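PDB 3RMH: yeast Cdc13 OB4 from Candida glabrata, which forms a dimer through an OB fold, as the dimerization domain of the telomere protein Cdc13, which probably binds DNA. Local coordinates for residues B[80-91]-B[121-129]. The protein carries 2 engineered substitutions. Residues are numbered along the deposited sequence; the frame is centred on the assembly and turned at random.
Sequences NFLGDEVLTMDI and ECTIQELRL. Engineered in segment 80-91: V86 (natural residue Ala).
F81 turns CG trans to its backbone N (chi1 172°), which lays the ring against the first turn of helix 124-134, and R128 runs straight from CG to NE, carrying its guanidinium across to E85. I124 N lies over one face of the F81 ring, offset toward the rim, while I124 CB packs on F81 CE1 at 3.9 Å. At the rim, C122 SG lies 3.9 Å from F81 CE2, 87° off the ring normal, an edge-on sulfur-aromatic contact; L127 CD1 also meets the edge. The two helix ends are joined by polar bonds: F81 O accepts from I124 N at 2.9 Å, and L82 O accepts from Q125 NE2 at 2.9 Å, nearly in the plane of the Q125 amide. T123 is the N-cap, its OG1 accepting from E126 N at 3.0 Å. Farther along, R128 NH1 reaches E85 OE1 at 3.2 Å in a nearly straight hydrogen bond within a salt bridge, with a weak second bond from NH2 to OE2. R128 NH1 approaches OE1 from above the carboxylate plane (81° out of it), while OE1 lies in the guanidinium plane; the two planes are nearly perpendicular. Water 1 links I91 O to R128 NE, in the guanidinium plane and next to the side that faces E85. F81 also packs on I47 of strand 46-52, against the barrel, while L95 from a loop covers I124 and L127. The C-terminal carbonyls of helix 75-82 thus find donors at the N-terminal turn of helix 124-134, a pairing of opposite helix ends that probably favours their dipoles.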
ATOM      1  N   ASN B  80      -5.839  -0.692  21.765  1.00 36.55           N
ATOM      2  CA  ASN B  80      -6.902  -1.695  21.804  1.00 31.94           C
ATOM      3  C   ASN B  80      -6.412  -2.998  21.184  1.00 25.47           C
ATOM      4  O   ASN B  80      -6.707  -4.090  21.681  1.00 31.95           O
ATOM      5  CB  ASN B  80      -8.161  -1.203  21.081  1.00 41.40           C
ATOM      6  CG  ASN B  80      -8.798  -0.000  21.763  1.00 49.98           C
ATOM      7  OD1 ASN B  80      -8.584   0.239  22.948  1.00 44.96           O
ATOM      8  ND2 ASN B  80      -9.589   0.761  21.007  1.00 45.81           N
ATOM      9  N   PHE B  81      -5.662  -2.892  20.095  1.00 29.59           N
ATOM     10  CA  PHE B  81      -5.102  -4.082  19.461  1.00 26.81           C
ATOM     11  C   PHE B  81      -4.130  -4.831  20.378  1.00 36.28           C
ATOM     12  O   PHE B  81      -4.156  -6.059  20.446  1.00 29.95           O
ATOM     13  CB  PHE B  81      -4.410  -3.741  18.137  1.00 24.76           C
ATOM     14  CG  PHE B  81      -3.653  -4.909  17.536  1.00 25.09           C
ATOM     15  CD1 PHE B  81      -2.297  -5.079  17.772  1.00 27.62           C
ATOM     16  CD2 PHE B  81      -4.306  -5.843  16.748  1.00 23.41           C
ATOM     17  CE1 PHE B  81      -1.606  -6.157  17.229  1.00 27.64           C
ATOM     18  CE2 PHE B  81      -3.621  -6.916  16.195  1.00 23.78           C
ATOM     19  CZ  PHE B  81      -2.268  -7.074  16.431  1.00 23.43           C
ATOM     20  N   LEU B  82      -3.278  -4.097  21.087  1.00 33.06           N
ATOM     21  CA  LEU B  82      -2.245  -4.729  21.915  1.00 27.57           C
ATOM     22  C   LEU B  82      -2.755  -5.251  23.255  1.00 35.87           C
ATOM     23  O   LEU B  82      -2.319  -6.302  23.728  1.00 41.79           O
ATOM     24  CB  LEU B  82      -1.103  -3.748  22.185  1.00 35.00           C
ATOM     25  CG  LEU B  82      -0.337  -3.162  20.998  1.00 39.32           C
ATOM     26  CD1 LEU B  82       0.445  -1.932  21.445  1.00 43.13           C
ATOM     27  CD2 LEU B  82       0.584  -4.200  20.344  1.00 34.85           C
ATOM     28  N   GLY B  83      -3.655  -4.508  23.886  1.00 40.67           N
ATOM     29  CA  GLY B  83      -4.004  -4.816  25.262  1.00 41.67           C
ATOM     30  C   GLY B  83      -2.775  -4.659  26.144  1.00 52.11           C
ATOM     31  O   GLY B  83      -2.100  -3.628  26.089  1.00 52.68           O
ATOM     32  N   ASP B  84      -2.471  -5.683  26.941  1.00 57.92           N
ATOM     33  CA  ASP B  84      -1.345  -5.644  27.877  1.00 71.19           C
ATOM     34  C   ASP B  84      -0.055  -6.161  27.251  1.00 71.16           C
ATOM     35  O   ASP B  84       0.721  -6.860  27.901  1.00 80.45           O
ATOM     36  CB  ASP B  84      -1.650  -6.481  29.124  1.00 81.42           C
ATOM     37  CG  ASP B  84      -2.611  -5.795  30.073  1.00 96.19           C
ATOM     38  OD1 ASP B  84      -2.468  -4.573  30.291  1.00101.16           O
ATOM     39  OD2 ASP B  84      -3.507  -6.482  30.608  1.00102.94           O
ATOM     40  N   GLU B  85       0.171  -5.821  25.990  1.00 60.43           N
ATOM     41  CA  GLU B  85       1.329  -6.332  25.269  1.00 53.46           C
ATOM     42  C   GLU B  85       2.143  -5.182  24.688  1.00 47.02           C
ATOM     43  O   GLU B  85       1.583  -4.210  24.192  1.00 47.70           O
ATOM     44  CB  GLU B  85       0.870  -7.273  24.151  1.00 52.81           C
ATOM     45  CG  GLU B  85       1.980  -8.067  23.495  1.00 56.98           C
ATOM     46  CD  GLU B  85       2.429  -9.248  24.335  1.00 56.14           C
ATOM     47  OE1 GLU B  85       1.621  -9.760  25.139  1.00 58.78           O
ATOM     48  OE2 GLU B  85       3.593  -9.663  24.187  1.00 54.59           O
ATOM     49  N   VAL B  86       3.464  -5.295  24.748  1.00 47.37           N
ATOM     50  CA  VAL B  86       4.339  -4.268  24.193  1.00 50.17           C
ATOM     51  C   VAL B  86       4.436  -4.402  22.672  1.00 44.83           C
ATOM     52  O   VAL B  86       4.525  -5.512  22.145  1.00 45.29           O
ATOM     53  CB  VAL B  86       5.750  -4.349  24.811  1.00 59.20           C
ATOM     54  CG1 VAL B  86       6.332  -5.743  24.626  1.00 65.01           C
ATOM     55  CG2 VAL B  86       6.659  -3.298  24.198  1.00 58.95           C
ATOM     56  N   LEU B  87       4.407  -3.270  21.975  1.00 42.21           N
ATOM     57  CA  LEU B  87       4.453  -3.263  20.517  1.00 40.54           C
ATOM     58  C   LEU B  87       5.866  -3.524  19.993  1.00 49.82           C
ATOM     59  O   LEU B  87       6.700  -2.617  19.969  1.00 51.98           O
ATOM     60  CB  LEU B  87       3.935  -1.932  19.961  1.00 43.33           C
ATOM     61  CG  LEU B  87       3.940  -1.803  18.433  1.00 45.54           C
ATOM     62  CD1 LEU B  87       3.140  -2.925  17.768  1.00 41.36           C
ATOM     63  CD2 LEU B  87       3.413  -0.443  17.986  1.00 47.78           C
ATOM     64  N   THR B  88       6.129  -4.764  19.584  1.00 45.34           N
ATOM     65  CA  THR B  88       7.376  -5.116  18.903  1.00 45.34           C
ATOM     66  C   THR B  88       7.072  -5.984  17.692  1.00 43.01           C
ATOM     67  O   THR B  88       6.016  -6.610  17.629  1.00 43.06           O
ATOM     68  CB  THR B  88       8.330  -5.896  19.811  1.00 52.59           C
ATOM     69  OG1 THR B  88       7.685  -7.091  20.268  1.00 60.66           O
ATOM     70  CG2 THR B  88       8.742  -5.053  21.004  1.00 59.53           C
ATOM     71  N   MET B  89       7.996  -6.041  16.738  1.00 40.59           N
ATOM     72  CA  MET B  89       7.773  -6.862  15.553  1.00 40.68           C
ATOM     73  C   MET B  89       7.621  -8.334  15.927  1.00 37.34           C
ATOM     74  O   MET B  89       6.944  -9.097  15.239  1.00 35.57           O
ATOM     75  CB  MET B  89       8.913  -6.697  14.550  1.00 47.52           C
ATOM     76  CG  MET B  89       8.597  -7.260  13.173  1.00 54.61           C
ATOM     77  SD  MET B  89       7.216  -6.399  12.376  1.00 46.51           S
ATOM     78  CE  MET B  89       7.901  -4.758  12.220  1.00 37.73           C
ATOM     79  N   ASP B  90       8.248  -8.725  17.028  1.00 40.13           N
ATOM     80  CA  ASP B  90       8.268 -10.129  17.418  1.00 47.81           C
ATOM     81  C   ASP B  90       6.870 -10.701  17.642  1.00 47.20           C
ATOM     82  O   ASP B  90       6.647 -11.893  17.433  1.00 39.00           O
ATOM     83  CB  ASP B  90       9.134 -10.332  18.662  1.00 58.20           C
ATOM     84  CG  ASP B  90      10.555  -9.824  18.470  1.00 76.49           C
ATOM     85  OD1 ASP B  90      11.052  -9.847  17.320  1.00 79.04           O
ATOM     86  OD2 ASP B  90      11.173  -9.394  19.466  1.00 83.51           O
ATOM     87  N   ILE B  91       5.922  -9.871  18.068  1.00 43.87           N
ATOM     88  CA  ILE B  91       4.585 -10.407  18.329  1.00 37.07           C
ATOM     89  C   ILE B  91       3.906 -10.873  17.048  1.00 32.30           C
ATOM     90  O   ILE B  91       2.991 -11.689  17.092  1.00 31.78           O
ATOM     91  CB  ILE B  91       3.663  -9.422  19.081  1.00 33.46           C
ATOM     92  CG1 ILE B  91       3.252  -8.255  18.178  1.00 29.22           C
ATOM     93  CG2 ILE B  91       4.298  -8.979  20.402  1.00 39.10           C
ATOM     94  CD1 ILE B  91       2.266  -7.304  18.833  1.00 29.90           C
ATOM     95  N   GLU B 121     -12.458  -5.136  15.968  1.00 30.07           N
ATOM     96  CA  GLU B 121     -12.313  -5.947  17.173  1.00 35.86           C
ATOM     97  C   GLU B 121     -11.156  -6.932  17.012  1.00 33.83           C
ATOM     98  O   GLU B 121     -11.213  -8.070  17.462  1.00 41.99           O
ATOM     99  CB  GLU B 121     -13.608  -6.697  17.492  1.00 43.45           C
ATOM    100  CG  GLU B 121     -14.735  -5.816  18.014  1.00 52.64           C
ATOM    101  CD  GLU B 121     -16.070  -6.540  18.071  1.00 66.86           C
ATOM    102  OE1 GLU B 121     -16.083  -7.786  17.947  1.00 70.76           O
ATOM    103  OE2 GLU B 121     -17.108  -5.863  18.235  1.00 74.78           O
ATOM    104  N   CYS B 122     -10.107  -6.477  16.346  1.00 27.72           N
ATOM    105  CA  CYS B 122      -8.931  -7.305  16.124  1.00 22.72           C
ATOM    106  C   CYS B 122      -7.949  -7.048  17.263  1.00 30.99           C
ATOM    107  O   CYS B 122      -7.645  -5.894  17.569  1.00 31.03           O
ATOM    108  CB  CYS B 122      -8.309  -6.942  14.778  1.00 30.39           C
ATOM    109  SG  CYS B 122      -6.883  -7.924  14.317  1.00 37.56           S
ATOM    110  N   THR B 123      -7.474  -8.109  17.912  1.00 31.22           N
ATOM    111  CA  THR B 123      -6.484  -7.958  18.973  1.00 26.94           C
ATOM    112  C   THR B 123      -5.396  -9.004  18.809  1.00 24.96           C
ATOM    113  O   THR B 123      -5.621 -10.047  18.185  1.00 25.17           O
ATOM    114  CB  THR B 123      -7.089  -8.078  20.396  1.00 25.66           C
ATOM    115  OG1 THR B 123      -7.496  -9.433  20.646  1.00 26.63           O
ATOM    116  CG2 THR B 123      -8.272  -7.124  20.590  1.00 33.51           C
ATOM    117  N   ILE B 124      -4.216  -8.740  19.359  1.00 24.14           N
ATOM    118  CA  ILE B 124      -3.127  -9.737  19.260  1.00 26.12           C
ATOM    119  C   ILE B 124      -3.468 -11.012  20.038  1.00 29.97           C
ATOM    120  O   ILE B 124      -3.127 -12.125  19.613  1.00 28.44           O
ATOM    121  CB  ILE B 124      -1.759  -9.163  19.705  1.00 28.89           C
ATOM    122  CG1 ILE B 124      -0.633 -10.180  19.460  1.00 34.50           C
ATOM    123  CG2 ILE B 124      -1.788  -8.744  21.181  1.00 32.61           C
ATOM    124  CD1 ILE B 124      -0.332 -10.424  17.983  1.00 28.62           C
ATOM    125  N   GLN B 125      -4.151 -10.865  21.170  1.00 27.79           N
ATOM    126  CA  GLN B 125      -4.585 -12.034  21.934  1.00 29.80           C
ATOM    127  C   GLN B 125      -5.536 -12.903  21.121  1.00 29.86           C
ATOM    128  O   GLN B 125      -5.414 -14.124  21.111  1.00 31.32           O
ATOM    129  CB  GLN B 125      -5.236 -11.641  23.263  1.00 34.79           C
ATOM    130  CG  GLN B 125      -4.292 -10.981  24.252  1.00 41.88           C
ATOM    131  CD  GLN B 125      -4.084  -9.498  23.977  1.00 42.19           C
ATOM    132  OE1 GLN B 125      -4.722  -8.911  23.096  1.00 37.53           O
ATOM    133  NE2 GLN B 125      -3.187  -8.884  24.738  1.00 38.67           N
ATOM    134  N   GLU B 126      -6.483 -12.279  20.431  1.00 30.18           N
ATOM    135  CA  GLU B 126      -7.420 -13.044  19.622  1.00 25.54           C
ATOM    136  C   GLU B 126      -6.745 -13.748  18.432  1.00 26.82           C
ATOM    137  O   GLU B 126      -7.105 -14.868  18.102  1.00 23.56           O
ATOM    138  CB  GLU B 126      -8.564 -12.157  19.142  1.00 36.20           C
ATOM    139  CG  GLU B 126      -9.819 -12.940  18.835  1.00 47.67           C
ATOM    140  CD  GLU B 126      -9.763 -13.566  17.465  1.00 48.72           C
ATOM    141  OE1 GLU B 126      -9.061 -12.998  16.599  1.00 46.48           O
ATOM    142  OE2 GLU B 126     -10.419 -14.611  17.254  1.00 50.44           O
ATOM    143  N   LEU B 127      -5.791 -13.086  17.771  1.00 26.87           N
ATOM    144  CA  LEU B 127      -5.073 -13.716  16.662  1.00 23.56           C
ATOM    145  C   LEU B 127      -4.253 -14.884  17.181  1.00 25.22           C
ATOM    146  O   LEU B 127      -4.113 -15.912  16.509  1.00 26.17           O
ATOM    147  CB  LEU B 127      -4.154 -12.710  15.948  1.00 29.63           C
ATOM    148  CG  LEU B 127      -4.848 -11.621  15.120  1.00 27.68           C
ATOM    149  CD1 LEU B 127      -3.855 -10.568  14.625  1.00 28.11           C
ATOM    150  CD2 LEU B 127      -5.620 -12.228  13.957  1.00 29.40           C
ATOM    151  N   ARG B 128      -3.695 -14.722  18.375  1.00 22.69           N
ATOM    152  CA  ARG B 128      -2.924 -15.802  18.996  1.00 25.72           C
ATOM    153  C   ARG B 128      -3.820 -17.000  19.292  1.00 31.18           C
ATOM    154  O   ARG B 128      -3.399 -18.148  19.150  1.00 26.28           O
ATOM    155  CB  ARG B 128      -2.268 -15.324  20.294  1.00 31.65           C
ATOM    156  CG  ARG B 128      -0.987 -14.540  20.100  1.00 39.20           C
ATOM    157  CD  ARG B 128      -0.521 -13.922  21.406  1.00 39.95           C
ATOM    158  NE  ARG B 128       0.710 -13.163  21.232  1.00 38.59           N
ATOM    159  CZ  ARG B 128       1.167 -12.275  22.106  1.00 45.71           C
ATOM    160  NH1 ARG B 128       0.494 -12.042  23.226  1.00 50.61           N
ATOM    161  NH2 ARG B 128       2.294 -11.620  21.859  1.00 45.14           N
ATOM    162  N   LEU B 129      -5.052 -16.718  19.710  1.00 28.54           N
ATOM    163  CA  LEU B 129      -6.020 -17.772  19.992  1.00 31.53           C
ATOM    164  C   LEU B 129      -6.390 -18.501  18.712  1.00 27.80           C
ATOM    165  O   LEU B 129      -6.476 -19.724  18.703  1.00 25.56           O
ATOM    166  CB  LEU B 129      -7.268 -17.204  20.678  1.00 31.76           C
ATOM    167  CG  LEU B 129      -8.275 -18.207  21.245  1.00 29.70           C
ATOM    168  CD1 LEU B 129      -7.574 -19.189  22.187  1.00 32.54           C
ATOM    169  CD2 LEU B 129      -9.404 -17.481  21.957  1.00 35.95           C
TER
HETATM  170  O   HOH W   1       2.627 -13.264  19.236  1.00 36.87           O